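Local structure of subtilase cytotoxin subunit A (Escherichia coli, 2IY9) at residues Thr44-Asp52 with Pro141-Ser150; Val181-Leu191 with Gly236-Val247. The protein is the protease subunit of an AB5 toxin, a subtilase-family serine endoprotease that cleaves the host endoplasmic reticulum chaperone BiP and so leads to cell death. All blocks are in the same frame, centred on the assembly; numbering follows the deposited sequence.

In the fold
Contact 1 lies in the core of the subtilase domain, where strand 47-52 pairs in parallel with 147-149 near the middle of the seven-stranded sheet. Contact 2 is only partly buried, on the opposite side of the chain's centre, and joins two irregular loops, 181-191 and 236-247, that follow strands 176-180 and 215-221 of the same sheet. The centres of contact 1 and contact 2 are about 25 Å apart, and the nearest atoms of contact 1 and contact 2 about 6 Å. Parallel backbone pairing and branched aliphatic side chains dominate contact 1, whereas glycines, aromatic rings, an arginine–aspartate salt bridge across the loops and another within 181-191 mark contact 2. Both approach the inferred charge relay system: Asp52 belongs to contact 1, and Asn183 lies near Ser272.

Contact 1: Thr44-Asp52 with Pro141-Ser150; sequences TPVVVSVVD and PGEEKIINIS
The carboxylate of Glu144 is met end-on by Ser49, whose OG donates to Glu144 OE2 at 2.9 Å nearly in line with the C-O bond; the same oxygen also takes a salt bridge from Arg115. Ser49 OG, anti to the backbone N (chi1 -170°), is thereby turned to that acceptor. The Asn148 side chain lies on the face opposite Ser49; its CB is 3.3 Å from Ser49 O, and the amide ND2 is bonded to Ser279 OG. Between them runs the parallel pairing central to the subtilisin-like fold: Ser49 N binds Ile146 O at 3.0 Å and Asn148 N returns to Ser49 O at 2.8 Å. Val47 pairs with Glu143 and Ser49 with Ile147, so 143-147 holds two residues more than 47-49 and turns a corner, where a water donates to Val47 O and Gly142 O and accepts from Ile146 N. Val51 CG2 reaches Ile147 CG2 at 3.8 Å, on the Ser49 face, covered by helix 125-134; helix 271-288 covers Val48 and Asn148. Asp52, inferred to belong to the charge relay system, lies beside His89, and a water accepting from Ser150 N is within hydrogen-bonding reach of Asp52 OD2 and Asn148 OD1.

Contact 2: Val181-Leu191 with Gly236-Val247; sequences VGNDGADIRKL and GITGSRFGNNWV
Gly182 O accepts from Arg241 N, Gly239 O from both Asp184 N and Gly185 N, Ala186 O from Phe242 N, and Phe242 O from Ile188 N at 2.8 Å, so two irregular loops are laced together without forming a regular strand. Arg241, extended from CG to NE, grips Asp184 side-on: NE donates to Asp184 OD1 at 3.0 Å and NH2 to Asp184 OD2 at 2.8 Å, both oxygens lying close to the guanidinium plane, although the two flat groups are turned 46° apart. Asp184 OD1 also closes an Asx turn with Ala186 N, which comes from the other face of the carboxylate. Leu191 CD1 sits over the centre of the guanidinium, 3.4 Å from Arg241 CZ. The Phe242 ring, with chi1 at 68°, turns back across the contact so that Asp187 CA makes a CH-pi contact over its face, 4.0 Å from the centroid. Within the same loop Arg189 bends at chi3 to hold Asp187 side-on, with Asp313 as second partner through NH1; Gly243 CA lies over one guanidinium face. Ile188 CG2 packs 3.6 Å from Trp246 CE3, and Trp246 stacks with His203. Asn183, bonded through OD1 to Thr271 N, probably corresponds to the oxyanion-hole asparagine of subtilases. Val247 rests on strand 215-221, Val181 and Ser240 on that strand and the start of helix 271-288.

Contact 1: Thr44-Asp52 with Pro141-Ser150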
# COMPACT_ATOMS: atom_id res chain seq x y z
N THR A 44 -2.73 -20.41 -4.43
CA THR A 44 -1.62 -19.69 -5.05
C THR A 44 -1.01 -18.77 -4.01
O THR A 44 -1.67 -17.83 -3.55
CB THR A 44 -2.10 -18.88 -6.27
OG1 THR A 44 -2.58 -19.78 -7.28
CG2 THR A 44 -0.96 -18.03 -6.83
N PRO A 45 0.24 -19.03 -3.62
CA PRO A 45 0.85 -18.19 -2.60
C PRO A 45 1.07 -16.77 -3.10
O PRO A 45 1.48 -16.55 -4.24
CB PRO A 45 2.19 -18.89 -2.32
CG PRO A 45 1.99 -20.32 -2.84
CD PRO A 45 1.16 -20.10 -4.05
N VAL A 46 0.72 -15.82 -2.24
CA VAL A 46 0.91 -14.41 -2.53
C VAL A 46 1.61 -13.81 -1.33
O VAL A 46 1.11 -13.92 -0.22
CB VAL A 46 -0.45 -13.68 -2.73
CG1 VAL A 46 -0.25 -12.17 -2.89
CG2 VAL A 46 -1.19 -14.24 -3.95
N VAL A 47 2.76 -13.20 -1.58
CA VAL A 47 3.54 -12.54 -0.55
C VAL A 47 3.54 -11.04 -0.85
O VAL A 47 3.98 -10.61 -1.91
CB VAL A 47 5.00 -13.05 -0.51
CG1 VAL A 47 5.79 -12.35 0.59
CG2 VAL A 47 5.06 -14.57 -0.34
N VAL A 48 3.03 -10.26 0.10
CA VAL A 48 3.06 -8.81 -0.03
C VAL A 48 4.31 -8.28 0.67
O VAL A 48 4.62 -8.66 1.81
CB VAL A 48 1.79 -8.16 0.57
CG1 VAL A 48 1.87 -6.63 0.50
CG2 VAL A 48 0.53 -8.68 -0.14
N SER A 49 5.04 -7.42 -0.03
CA SER A 49 6.22 -6.80 0.55
C SER A 49 5.77 -5.65 1.46
O SER A 49 4.97 -4.81 1.07
CB SER A 49 7.14 -6.32 -0.58
OG SER A 49 8.40 -5.92 -0.05
N VAL A 50 6.26 -5.64 2.70
CA VAL A 50 5.96 -4.54 3.61
C VAL A 50 7.25 -3.78 3.90
O VAL A 50 8.08 -4.22 4.72
CB VAL A 50 5.22 -4.99 4.89
CG1 VAL A 50 5.14 -3.85 5.92
CG2 VAL A 50 3.83 -5.48 4.55
N VAL A 51 7.42 -2.67 3.17
CA VAL A 51 8.63 -1.85 3.25
C VAL A 51 8.31 -0.76 4.29
O VAL A 51 7.50 0.16 4.04
CB VAL A 51 9.02 -1.26 1.87
CG1 VAL A 51 10.37 -0.52 1.96
CG2 VAL A 51 9.11 -2.39 0.82
N ASP A 52 8.90 -0.91 5.47
CA ASP A 52 8.39 -0.21 6.64
C ASP A 52 9.36 -0.30 7.81
O ASP A 52 10.57 -0.44 7.61
CB ASP A 52 7.01 -0.78 7.00
CG ASP A 52 6.05 0.27 7.53
OD1 ASP A 52 6.34 0.82 8.62
OD2 ASP A 52 5.02 0.54 6.86
N PRO A 141 6.37 -16.05 -9.20
CA PRO A 141 5.34 -15.07 -9.55
C PRO A 141 4.39 -14.94 -8.37
O PRO A 141 4.00 -15.95 -7.78
CB PRO A 141 4.62 -15.72 -10.74
CG PRO A 141 5.63 -16.69 -11.31
CD PRO A 141 6.35 -17.21 -10.11
N GLY A 142 4.03 -13.72 -7.99
CA GLY A 142 3.15 -13.53 -6.83
C GLY A 142 3.89 -13.31 -5.52
O GLY A 142 3.27 -12.89 -4.53
N GLU A 143 5.19 -13.61 -5.48
CA GLU A 143 6.03 -13.32 -4.32
C GLU A 143 6.63 -11.93 -4.46
O GLU A 143 7.48 -11.70 -5.33
CB GLU A 143 7.13 -14.39 -4.14
CG GLU A 143 6.59 -15.81 -3.92
CD GLU A 143 7.67 -16.88 -3.75
OE1 GLU A 143 8.85 -16.64 -4.10
OE2 GLU A 143 7.33 -17.98 -3.24
N GLU A 144 6.16 -11.01 -3.61
CA GLU A 144 6.62 -9.60 -3.61
C GLU A 144 6.36 -8.87 -4.95
O GLU A 144 7.13 -7.99 -5.37
CB GLU A 144 8.09 -9.50 -3.15
CG GLU A 144 8.34 -10.14 -1.79
CD GLU A 144 9.61 -9.63 -1.13
OE1 GLU A 144 10.57 -10.41 -1.04
OE2 GLU A 144 9.63 -8.47 -0.69
N LYS A 145 5.27 -9.25 -5.60
CA LYS A 145 4.76 -8.55 -6.78
C LYS A 145 4.11 -7.23 -6.35
O LYS A 145 4.24 -6.19 -7.02
CB LYS A 145 3.72 -9.43 -7.47
CG LYS A 145 3.33 -8.98 -8.88
CD LYS A 145 2.25 -9.88 -9.45
CE LYS A 145 1.96 -9.58 -10.92
NZ LYS A 145 3.12 -9.92 -11.82
N ILE A 146 3.38 -7.31 -5.24
CA ILE A 146 2.74 -6.15 -4.66
C ILE A 146 3.60 -5.66 -3.52
O ILE A 146 3.81 -6.38 -2.54
CB ILE A 146 1.31 -6.45 -4.15
CG1 ILE A 146 0.43 -7.07 -5.25
CG2 ILE A 146 0.68 -5.18 -3.55
CD1 ILE A 146 0.51 -6.35 -6.64
N ILE A 147 4.09 -4.43 -3.66
CA ILE A 147 5.01 -3.82 -2.72
C ILE A 147 4.34 -2.66 -1.98
O ILE A 147 4.02 -1.62 -2.57
CB ILE A 147 6.29 -3.30 -3.46
CG1 ILE A 147 6.96 -4.44 -4.24
CG2 ILE A 147 7.28 -2.68 -2.47
CD1 ILE A 147 7.94 -3.93 -5.30
N ASN A 148 4.14 -2.84 -0.67
CA ASN A 148 3.45 -1.85 0.15
C ASN A 148 4.41 -0.87 0.80
O ASN A 148 5.31 -1.26 1.57
CB ASN A 148 2.63 -2.54 1.24
CG ASN A 148 1.78 -1.56 2.04
OD1 ASN A 148 2.22 -1.01 3.07
ND2 ASN A 148 0.58 -1.32 1.55
N ILE A 149 4.22 0.40 0.48
CA ILE A 149 5.02 1.47 1.05
C ILE A 149 4.08 2.49 1.71
O ILE A 149 3.70 3.50 1.11
CB ILE A 149 5.96 2.11 -0.01
CG1 ILE A 149 6.70 0.99 -0.77
CG2 ILE A 149 6.91 3.13 0.66
CD1 ILE A 149 7.95 1.40 -1.54
N SER A 150 3.69 2.18 2.94
CA SER A 150 2.82 3.04 3.75
C SER A 150 3.64 4.17 4.39
O SER A 150 3.76 4.26 5.62
CB SER A 150 2.12 2.21 4.83
OG SER A 150 1.05 1.45 4.30
O HOH W 1 3.47 -17.59 -5.88
O HOH W 2 2.66 -10.02 -4.11
O HOH W 3 4.66 -0.18 4.29

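Contact 2: Val181-Leu191 with Gly236-Val247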
# COMPACT_ATOMS: atom_id res chain seq x y z
N VAL A 181 0.27 8.78 -0.07
CA VAL A 181 0.59 10.15 -0.50
C VAL A 181 1.00 11.03 0.70
O VAL A 181 1.43 12.17 0.52
CB VAL A 181 -0.54 10.81 -1.32
CG1 VAL A 181 -0.75 10.05 -2.63
CG2 VAL A 181 -1.84 10.93 -0.53
N GLY A 182 0.83 10.49 1.91
CA GLY A 182 1.28 11.18 3.12
C GLY A 182 0.19 11.92 3.85
O GLY A 182 -0.89 12.17 3.30
N ASN A 183 0.46 12.26 5.11
CA ASN A 183 -0.53 12.94 5.94
C ASN A 183 -0.21 14.42 6.12
O ASN A 183 0.90 14.85 5.82
CB ASN A 183 -0.64 12.26 7.31
CG ASN A 183 -1.15 10.83 7.22
OD1 ASN A 183 -1.72 10.41 6.22
ND2 ASN A 183 -0.96 10.09 8.30
N ASP A 184 -1.22 15.15 6.61
CA ASP A 184 -1.19 16.58 7.04
C ASP A 184 -2.19 17.44 6.28
O ASP A 184 -2.31 18.65 6.52
CB ASP A 184 0.21 17.21 7.08
CG ASP A 184 0.78 17.51 5.69
OD1 ASP A 184 0.05 17.41 4.67
OD2 ASP A 184 1.98 17.82 5.61
N GLY A 185 -2.90 16.82 5.34
CA GLY A 185 -3.95 17.49 4.57
C GLY A 185 -3.48 18.49 3.53
O GLY A 185 -4.30 19.22 2.97
N ALA A 186 -2.18 18.53 3.25
CA ALA A 186 -1.66 19.48 2.26
C ALA A 186 -2.08 19.11 0.83
O ALA A 186 -2.24 17.93 0.51
CB ALA A 186 -0.13 19.60 2.36
N ASP A 187 -2.25 20.14 -0.01
CA ASP A 187 -2.44 19.97 -1.45
C ASP A 187 -1.07 19.73 -2.09
O ASP A 187 -0.23 20.63 -2.13
CB ASP A 187 -3.10 21.23 -2.03
CG ASP A 187 -3.38 21.14 -3.53
OD1 ASP A 187 -2.75 20.32 -4.25
OD2 ASP A 187 -4.24 21.92 -4.00
N ILE A 188 -0.86 18.50 -2.58
CA ILE A 188 0.42 18.07 -3.17
C ILE A 188 0.86 18.96 -4.35
O ILE A 188 2.05 19.11 -4.61
CB ILE A 188 0.37 16.58 -3.61
CG1 ILE A 188 -0.02 15.69 -2.42
CG2 ILE A 188 1.74 16.13 -4.17
CD1 ILE A 188 -0.64 14.36 -2.82
N ARG A 189 -0.11 19.53 -5.06
CA ARG A 189 0.18 20.43 -6.17
C ARG A 189 0.91 21.71 -5.73
O ARG A 189 1.65 22.29 -6.51
CB ARG A 189 -1.09 20.77 -6.95
CG ARG A 189 -1.75 19.56 -7.62
CD ARG A 189 -3.20 19.81 -7.99
NE ARG A 189 -4.03 20.06 -6.82
CZ ARG A 189 -5.36 20.00 -6.79
NH1 ARG A 189 -6.04 19.68 -7.88
NH2 ARG A 189 -6.01 20.25 -5.66
N LYS A 190 0.72 22.12 -4.48
CA LYS A 190 1.29 23.36 -3.95
C LYS A 190 2.52 23.16 -3.05
O LYS A 190 3.21 24.13 -2.72
CB LYS A 190 0.25 24.12 -3.14
CG LYS A 190 -1.01 24.48 -3.92
CD LYS A 190 -1.98 25.20 -2.99
CE LYS A 190 -2.39 24.32 -1.81
NZ LYS A 190 -2.81 25.05 -0.57
N LEU A 191 2.77 21.93 -2.64
CA LEU A 191 3.95 21.61 -1.86
C LEU A 191 5.19 21.81 -2.72
O LEU A 191 5.13 21.68 -3.94
CB LEU A 191 3.90 20.15 -1.41
CG LEU A 191 2.95 19.77 -0.27
CD1 LEU A 191 3.10 18.28 0.01
CD2 LEU A 191 3.25 20.57 0.99
N GLY A 236 -5.04 18.52 10.10
CA GLY A 236 -3.67 18.99 9.92
C GLY A 236 -2.62 18.00 10.40
O GLY A 236 -1.42 18.18 10.15
N ILE A 237 -3.05 16.95 11.09
CA ILE A 237 -2.12 15.93 11.56
C ILE A 237 -2.16 14.68 10.68
O ILE A 237 -1.18 14.37 9.98
CB ILE A 237 -2.37 15.53 13.04
CG1 ILE A 237 -2.44 16.76 13.96
CG2 ILE A 237 -1.32 14.52 13.51
CD1 ILE A 237 -1.21 17.66 13.93
N THR A 238 -3.28 13.96 10.72
CA THR A 238 -3.44 12.68 10.03
C THR A 238 -4.27 12.80 8.75
O THR A 238 -4.43 11.83 8.03
CB THR A 238 -4.12 11.62 10.93
OG1 THR A 238 -5.46 12.05 11.25
CG2 THR A 238 -3.34 11.40 12.21
N GLY A 239 -4.78 14.01 8.47
CA GLY A 239 -5.58 14.26 7.28
C GLY A 239 -4.85 13.89 6.00
O GLY A 239 -3.62 14.05 5.90
N SER A 240 -5.61 13.39 5.02
CA SER A 240 -5.01 12.93 3.77
C SER A 240 -4.49 14.10 2.95
O SER A 240 -5.20 15.07 2.73
CB SER A 240 -6.03 12.16 2.93
OG SER A 240 -5.44 11.66 1.74
N ARG A 241 -3.26 13.98 2.48
CA ARG A 241 -2.81 14.81 1.37
C ARG A 241 -3.65 14.49 0.13
O ARG A 241 -4.31 13.43 0.07
CB ARG A 241 -1.33 14.59 1.09
CG ARG A 241 -0.46 15.29 2.08
CD ARG A 241 1.01 15.21 1.73
NE ARG A 241 1.78 16.03 2.67
CZ ARG A 241 3.09 16.15 2.69
NH1 ARG A 241 3.85 15.49 1.81
NH2 ARG A 241 3.66 16.93 3.60
N PHE A 242 -3.67 15.40 -0.84
CA PHE A 242 -4.56 15.28 -1.98
C PHE A 242 -4.05 16.05 -3.20
O PHE A 242 -3.10 16.84 -3.11
CB PHE A 242 -5.98 15.76 -1.62
CG PHE A 242 -6.09 17.25 -1.37
CD1 PHE A 242 -6.40 18.13 -2.41
CD2 PHE A 242 -5.90 17.76 -0.09
CE1 PHE A 242 -6.49 19.52 -2.18
CE2 PHE A 242 -6.01 19.14 0.16
CZ PHE A 242 -6.30 20.02 -0.89
N GLY A 243 -4.71 15.82 -4.33
CA GLY A 243 -4.42 16.60 -5.52
C GLY A 243 -4.54 15.78 -6.78
O GLY A 243 -3.84 14.78 -6.94
N ASN A 244 -5.43 16.22 -7.66
CA ASN A 244 -5.57 15.61 -8.97
C ASN A 244 -4.21 15.52 -9.66
O ASN A 244 -3.41 16.46 -9.59
CB ASN A 244 -6.56 16.41 -9.81
CG ASN A 244 -6.92 15.70 -11.10
OD1 ASN A 244 -6.15 15.69 -12.05
ND2 ASN A 244 -8.10 15.10 -11.13
N ASN A 245 -3.95 14.37 -10.29
CA ASN A 245 -2.67 14.06 -10.95
C ASN A 245 -1.51 13.68 -10.01
O ASN A 245 -0.40 13.37 -10.47
CB ASN A 245 -2.25 15.17 -11.93
CG ASN A 245 -1.53 14.63 -13.15
OD1 ASN A 245 -0.58 15.25 -13.65
ND2 ASN A 245 -1.98 13.48 -13.64
N TRP A 246 -1.76 13.71 -8.70
CA TRP A 246 -0.78 13.27 -7.70
C TRP A 246 -1.31 12.14 -6.80
O TRP A 246 -0.60 11.68 -5.90
CB TRP A 246 -0.32 14.45 -6.84
CG TRP A 246 0.40 15.50 -7.62
CD1 TRP A 246 -0.15 16.53 -8.33
CD2 TRP A 246 1.82 15.62 -7.77
NE1 TRP A 246 0.84 17.29 -8.91
CE2 TRP A 246 2.06 16.75 -8.59
CE3 TRP A 246 2.92 14.87 -7.31
CZ2 TRP A 246 3.35 17.16 -8.95
CZ3 TRP A 246 4.20 15.29 -7.66
CH2 TRP A 246 4.40 16.42 -8.47
N VAL A 247 -2.55 11.71 -7.05
CA VAL A 247 -3.21 10.65 -6.29
C VAL A 247 -3.98 9.78 -7.29
O VAL A 247 -4.77 10.31 -8.08
CB VAL A 247 -4.20 11.23 -5.23
CG1 VAL A 247 -4.94 10.12 -4.49
CG2 VAL A 247 -3.48 12.20 -4.24
O HOH W 4 3.18 13.91 -0.64
O HOH W 5 0.10 11.25 10.72